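Local coordinates for protein L-asparaginase 1 (Escherichia coli, PDB 6NXC) that hydrolyses L-asparagine to L-aspartate and ammonia as a cytoplasmic homotetramer that a second asparagine activates allosterically, at residues T113-L125 and T321-L333. The protein carries 1 engineered substitution. Numbering follows the deposited sequence.
Sequences TMAYTASALSFML and TVEATLTKLHYLL. With ASN (asparagine), chain O.
The amino end of helix 322-333 lines the allosteric asparagine pocket, and helix 114-124 packs against that helix at the interface between two alpha/beta units, with Tyr-116 set against Glu-323 in the first turn. The axes cross at -42° with a closest approach of 8.4 Å. Glu-323 CG lies over the centre of the Tyr-116 ring, a CH-pi contact 3.5 Å from the centroid, while Tyr-116 OH is hydrogen-bonded to Gln-292 OE1 of the second subunit. A bend at chi2 (92°) turns the Glu-323 carboxylate from the ring to the ligand, whose ND2 lies 2.5 Å from Glu-323 OE2, too short to be taken at face value. The ligand's OD1 accepts a nearly straight bond from Val-322 N at 2.8 Å, at the amino end of the helix that Thr-321 OG1 caps through Ala-324 N. One water joins that OG1 to Ser-119 OG, which itself donates to Ala-115 O. Mid-helix, Thr-327 is a knob among Tyr-116, Ser-119, Ala-120 and Phe-123; its CG2 reaches Tyr-116 O at 3.5 Å, and its OG1 donates back to Glu-323 O. Phe-123 is the reciprocal knob, among Ala-324, Thr-327, Lys-328 and Tyr-331, with Lys-328 CB and CG over one ring face and Ser-122 OG over the opposite one. Lys-328 then extends to a salt bridge with Glu-353. At the far end, Phe-123 O stands over a face of the Tyr-331 ring, 3.4 Å from Tyr-331 CE1.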
loop_
_atom_site.group_PDB
_atom_site.type_symbol
_atom_site.label_atom_id
_atom_site.label_comp_id
_atom_site.label_asym_id
_atom_site.label_seq_id
_atom_site.Cartn_x
_atom_site.Cartn_y
_atom_site.Cartn_z
ATOM N N THR B 113 -12.491 15.840 -13.794
ATOM C CA THR B 113 -12.183 17.135 -13.129
ATOM C C THR B 113 -12.917 17.201 -11.796
ATOM O O THR B 113 -13.007 18.284 -11.224
ATOM C CB THR B 113 -12.418 18.336 -14.033
ATOM O OG1 THR B 113 -13.848 18.507 -14.202
ATOM C CG2 THR B 113 -11.728 18.201 -15.365
ATOM N N MET B 114 -13.327 16.096 -11.268
ATOM C CA MET B 114 -14.061 16.076 -9.957
ATOM C C MET B 114 -13.215 16.705 -8.839
ATOM O O MET B 114 -13.807 17.371 -8.002
ATOM C CB MET B 114 -14.302 14.648 -9.498
ATOM C CG MET B 114 -15.420 14.584 -8.522
ATOM S SD MET B 114 -15.655 12.813 -7.926
ATOM C CE MET B 114 -16.269 12.113 -9.362
ATOM N N ALA B 115 -11.904 16.463 -8.839
ATOM C CA ALA B 115 -11.093 17.041 -7.768
ATOM C C ALA B 115 -11.002 18.561 -7.930
ATOM O O ALA B 115 -10.818 19.247 -6.859
ATOM C CB ALA B 115 -9.766 16.341 -7.694
ATOM N N TYR B 116 -10.994 19.096 -9.165
ATOM C CA TYR B 116 -10.973 20.546 -9.346
ATOM C C TYR B 116 -12.279 21.110 -8.772
ATOM O O TYR B 116 -12.261 22.142 -8.061
ATOM C CB TYR B 116 -10.697 20.996 -10.771
ATOM C CG TYR B 116 -9.371 20.549 -11.370
ATOM C CD1 TYR B 116 -9.238 19.330 -11.932
ATOM C CD2 TYR B 116 -8.263 21.388 -11.422
ATOM C CE1 TYR B 116 -8.059 18.917 -12.557
ATOM C CE2 TYR B 116 -7.083 21.000 -12.032
ATOM C CZ TYR B 116 -7.003 19.791 -12.667
ATOM O OH TYR B 116 -5.825 19.355 -13.244
ATOM N N THR B 117 -13.416 20.491 -9.083
ATOM C CA THR B 117 -14.675 21.041 -8.601
ATOM C C THR B 117 -14.751 21.017 -7.083
ATOM O O THR B 117 -15.211 21.934 -6.445
ATOM C CB THR B 117 -15.885 20.312 -9.194
ATOM O OG1 THR B 117 -15.830 20.552 -10.594
ATOM C CG2 THR B 117 -17.182 20.864 -8.677
ATOM N N ALA B 118 -14.363 19.917 -6.465
ATOM C CA ALA B 118 -14.430 19.813 -5.013
ATOM C C ALA B 118 -13.550 20.877 -4.426
ATOM O O ALA B 118 -13.916 21.497 -3.379
ATOM C CB ALA B 118 -14.016 18.413 -4.602
ATOM N N SER B 119 -12.370 21.053 -4.944
ATOM C CA SER B 119 -11.414 22.075 -4.451
ATOM C C SER B 119 -12.044 23.479 -4.608
ATOM O O SER B 119 -12.056 24.274 -3.621
ATOM C CB SER B 119 -10.104 21.979 -5.223
ATOM O OG SER B 119 -9.507 20.705 -4.928
ATOM N N ALA B 120 -12.596 23.798 -5.741
ATOM C CA ALA B 120 -13.211 25.143 -5.930
ATOM C C ALA B 120 -14.334 25.379 -4.940
ATOM O O ALA B 120 -14.368 26.487 -4.331
ATOM C CB ALA B 120 -13.666 25.315 -7.310
ATOM N N LEU B 121 -15.234 24.424 -4.793
ATOM C CA LEU B 121 -16.388 24.619 -3.900
ATOM C C LEU B 121 -15.886 24.891 -2.495
ATOM O O LEU B 121 -16.519 25.652 -1.744
ATOM C CB LEU B 121 -17.364 23.434 -3.936
ATOM C CG LEU B 121 -18.056 23.271 -5.273
ATOM C CD1 LEU B 121 -18.864 22.000 -5.241
ATOM C CD2 LEU B 121 -18.955 24.498 -5.589
ATOM N N SER B 122 -14.791 24.243 -2.054
ATOM C CA SER B 122 -14.255 24.419 -0.716
ATOM C C SER B 122 -13.959 25.894 -0.391
ATOM O O SER B 122 -14.199 26.344 0.717
ATOM C CB SER B 122 -13.057 23.553 -0.379
ATOM O OG SER B 122 -11.871 23.991 -0.976
ATOM N N PHE B 123 -13.314 26.605 -1.286
ATOM C CA PHE B 123 -12.991 28.042 -1.148
ATOM C C PHE B 123 -14.203 28.918 -1.329
ATOM O O PHE B 123 -14.308 29.871 -0.563
ATOM C CB PHE B 123 -11.916 28.410 -2.180
ATOM C CG PHE B 123 -10.670 27.612 -1.941
ATOM C CD1 PHE B 123 -9.911 27.836 -0.829
ATOM C CD2 PHE B 123 -10.221 26.679 -2.866
ATOM C CE1 PHE B 123 -8.754 27.102 -0.605
ATOM C CE2 PHE B 123 -9.061 25.978 -2.667
ATOM C CZ PHE B 123 -8.346 26.168 -1.520
ATOM N N MET B 124 -15.167 28.520 -2.174
ATOM C CA MET B 124 -16.298 29.419 -2.528
ATOM C C MET B 124 -17.323 29.407 -1.369
ATOM O O MET B 124 -17.958 30.451 -1.120
ATOM C CB MET B 124 -16.984 28.923 -3.823
ATOM C CG MET B 124 -16.110 29.135 -4.987
ATOM S SD MET B 124 -16.831 28.326 -6.403
ATOM C CE MET B 124 -17.952 29.659 -6.747
ATOM N N LEU B 125 -17.525 28.259 -0.704
ATOM C CA LEU B 125 -18.668 28.091 0.228
ATOM C C LEU B 125 -18.179 28.490 1.641
ATOM O O LEU B 125 -17.716 27.619 2.425
ATOM C CB LEU B 125 -19.179 26.648 0.212
ATOM C CG LEU B 125 -19.670 26.118 -1.114
ATOM C CD1 LEU B 125 -20.268 24.710 -1.044
ATOM C CD2 LEU B 125 -20.735 27.010 -1.651
ATOM N N THR B 321 -2.016 20.516 -3.667
ATOM C CA THR B 321 -2.184 19.930 -5.013
ATOM C C THR B 321 -2.333 21.082 -6.024
ATOM O O THR B 321 -2.621 22.279 -5.726
ATOM C CB THR B 321 -3.450 19.070 -5.040
ATOM O OG1 THR B 321 -4.516 20.001 -4.752
ATOM C CG2 THR B 321 -3.471 17.950 -4.006
ATOM N N VAL B 322 -2.111 20.787 -7.290
ATOM C CA VAL B 322 -2.367 21.752 -8.370
ATOM C C VAL B 322 -3.836 22.108 -8.424
ATOM O O VAL B 322 -4.195 23.292 -8.566
ATOM C CB VAL B 322 -1.956 21.139 -9.717
ATOM C CG1 VAL B 322 -2.411 21.990 -10.892
ATOM C CG2 VAL B 322 -0.469 20.932 -9.745
ATOM N N GLU B 323 -4.683 21.105 -8.133
ATOM C CA GLU B 323 -6.149 21.320 -8.105
ATOM C C GLU B 323 -6.469 22.393 -7.056
ATOM O O GLU B 323 -7.294 23.271 -7.329
ATOM C CB GLU B 323 -6.887 19.988 -7.819
ATOM C CG GLU B 323 -6.713 19.033 -8.970
ATOM C CD GLU B 323 -5.532 18.066 -8.864
ATOM O OE1 GLU B 323 -5.677 16.944 -9.458
ATOM O OE2 GLU B 323 -4.418 18.392 -8.247
ATOM N N ALA B 324 -5.956 22.222 -5.860
ATOM C CA ALA B 324 -6.255 23.170 -4.790
ATOM C C ALA B 324 -5.647 24.552 -5.132
ATOM O O ALA B 324 -6.232 25.620 -4.828
ATOM C CB ALA B 324 -5.756 22.671 -3.465
ATOM N N THR B 325 -4.394 24.565 -5.588
ATOM C CA THR B 325 -3.698 25.844 -5.911
ATOM C C THR B 325 -4.434 26.655 -7.032
ATOM O O THR B 325 -4.644 27.904 -6.920
ATOM C CB THR B 325 -2.240 25.565 -6.317
ATOM O OG1 THR B 325 -1.672 24.910 -5.162
ATOM C CG2 THR B 325 -1.512 26.852 -6.612
ATOM N N LEU B 326 -4.809 26.009 -8.139
ATOM C CA LEU B 326 -5.532 26.615 -9.231
ATOM C C LEU B 326 -6.812 27.243 -8.674
ATOM O O LEU B 326 -7.096 28.428 -9.029
ATOM C CB LEU B 326 -5.811 25.563 -10.319
ATOM C CG LEU B 326 -6.476 26.185 -11.521
ATOM C CD1 LEU B 326 -5.475 27.001 -12.326
ATOM C CD2 LEU B 326 -7.220 25.208 -12.386
ATOM N N THR B 327 -7.615 26.441 -7.911
ATOM C CA THR B 327 -8.932 26.919 -7.505
ATOM C C THR B 327 -8.712 28.023 -6.462
ATOM O O THR B 327 -9.473 28.920 -6.443
ATOM C CB THR B 327 -9.850 25.769 -7.132
ATOM O OG1 THR B 327 -9.196 25.105 -6.056
ATOM C CG2 THR B 327 -10.049 24.852 -8.295
ATOM N N LYS B 328 -7.696 27.929 -5.580
ATOM C CA LYS B 328 -7.427 28.913 -4.544
ATOM C C LYS B 328 -7.078 30.258 -5.222
ATOM O O LYS B 328 -7.518 31.313 -4.749
ATOM C CB LYS B 328 -6.256 28.477 -3.671
ATOM C CG LYS B 328 -6.147 29.208 -2.336
ATOM C CD LYS B 328 -5.052 28.600 -1.481
ATOM C CE LYS B 328 -4.914 29.289 -0.177
ATOM N NZ LYS B 328 -3.861 28.653 0.646
ATOM N N LEU B 329 -6.295 30.212 -6.323
ATOM C CA LEU B 329 -5.907 31.478 -7.052
ATOM C C LEU B 329 -7.166 32.071 -7.685
ATOM O O LEU B 329 -7.351 33.244 -7.568
ATOM C CB LEU B 329 -4.874 31.166 -8.114
ATOM C CG LEU B 329 -3.498 30.948 -7.514
ATOM C CD1 LEU B 329 -2.617 30.288 -8.536
ATOM C CD2 LEU B 329 -2.950 32.303 -7.083
ATOM N N HIS B 330 -8.003 31.252 -8.323
ATOM C CA HIS B 330 -9.308 31.679 -8.908
ATOM C C HIS B 330 -10.091 32.369 -7.834
ATOM O O HIS B 330 -10.618 33.526 -8.052
ATOM C CB HIS B 330 -10.143 30.574 -9.512
ATOM C CG HIS B 330 -9.697 30.259 -10.918
ATOM N ND1 HIS B 330 -10.248 30.911 -12.009
ATOM C CD2 HIS B 330 -8.877 29.334 -11.418
ATOM C CE1 HIS B 330 -9.682 30.430 -13.089
ATOM N NE2 HIS B 330 -8.876 29.451 -12.761
ATOM N N TYR B 331 -10.128 31.759 -6.631
ATOM C CA TYR B 331 -10.911 32.336 -5.533
ATOM C C TYR B 331 -10.325 33.688 -5.078
ATOM O O TYR B 331 -11.039 34.692 -5.073
ATOM C CB TYR B 331 -10.977 31.314 -4.376
ATOM C CG TYR B 331 -11.361 31.918 -3.058
ATOM C CD1 TYR B 331 -12.633 32.353 -2.817
ATOM C CD2 TYR B 331 -10.443 32.040 -2.052
ATOM C CE1 TYR B 331 -13.013 32.891 -1.600
ATOM C CE2 TYR B 331 -10.777 32.605 -0.845
ATOM C CZ TYR B 331 -12.065 33.061 -0.625
ATOM O OH TYR B 331 -12.316 33.603 0.575
ATOM N N LEU B 332 -9.041 33.736 -4.796
ATOM C CA LEU B 332 -8.443 34.953 -4.224
ATOM C C LEU B 332 -8.396 36.068 -5.279
ATOM O O LEU B 332 -8.701 37.224 -4.868
ATOM C CB LEU B 332 -7.026 34.613 -3.724
ATOM C CG LEU B 332 -6.971 33.784 -2.456
ATOM C CD1 LEU B 332 -5.554 33.313 -2.259
ATOM C CD2 LEU B 332 -7.483 34.537 -1.217
ATOM N N LEU B 333 -8.093 35.802 -6.561
ATOM C CA LEU B 333 -8.054 36.887 -7.584
ATOM C C LEU B 333 -9.464 37.431 -7.793
ATOM O O LEU B 333 -9.570 38.524 -8.290
ATOM C CB LEU B 333 -7.554 36.345 -8.918
ATOM C CG LEU B 333 -6.099 35.880 -8.950
ATOM C CD1 LEU B 333 -5.716 35.127 -10.190
ATOM C CD2 LEU B 333 -5.245 37.085 -8.832
HETATM N N ASN O . 1.537 17.471 -7.526
HETATM C CA ASN O . 0.978 16.539 -8.600
HETATM C C ASN O . 0.864 17.321 -9.915
HETATM O O ASN O . 1.719 18.300 -10.015
HETATM C CB ASN O . -0.371 15.958 -8.150
HETATM C CG ASN O . -1.487 16.989 -8.042
HETATM O OD1 ASN O . -1.219 18.154 -7.813
HETATM N ND2 ASN O . -2.712 16.614 -8.325
HETATM O OXT ASN O . -0.047 17.000 -10.821
HETATM O O HOH W 1 -7.107 19.023 -4.391
#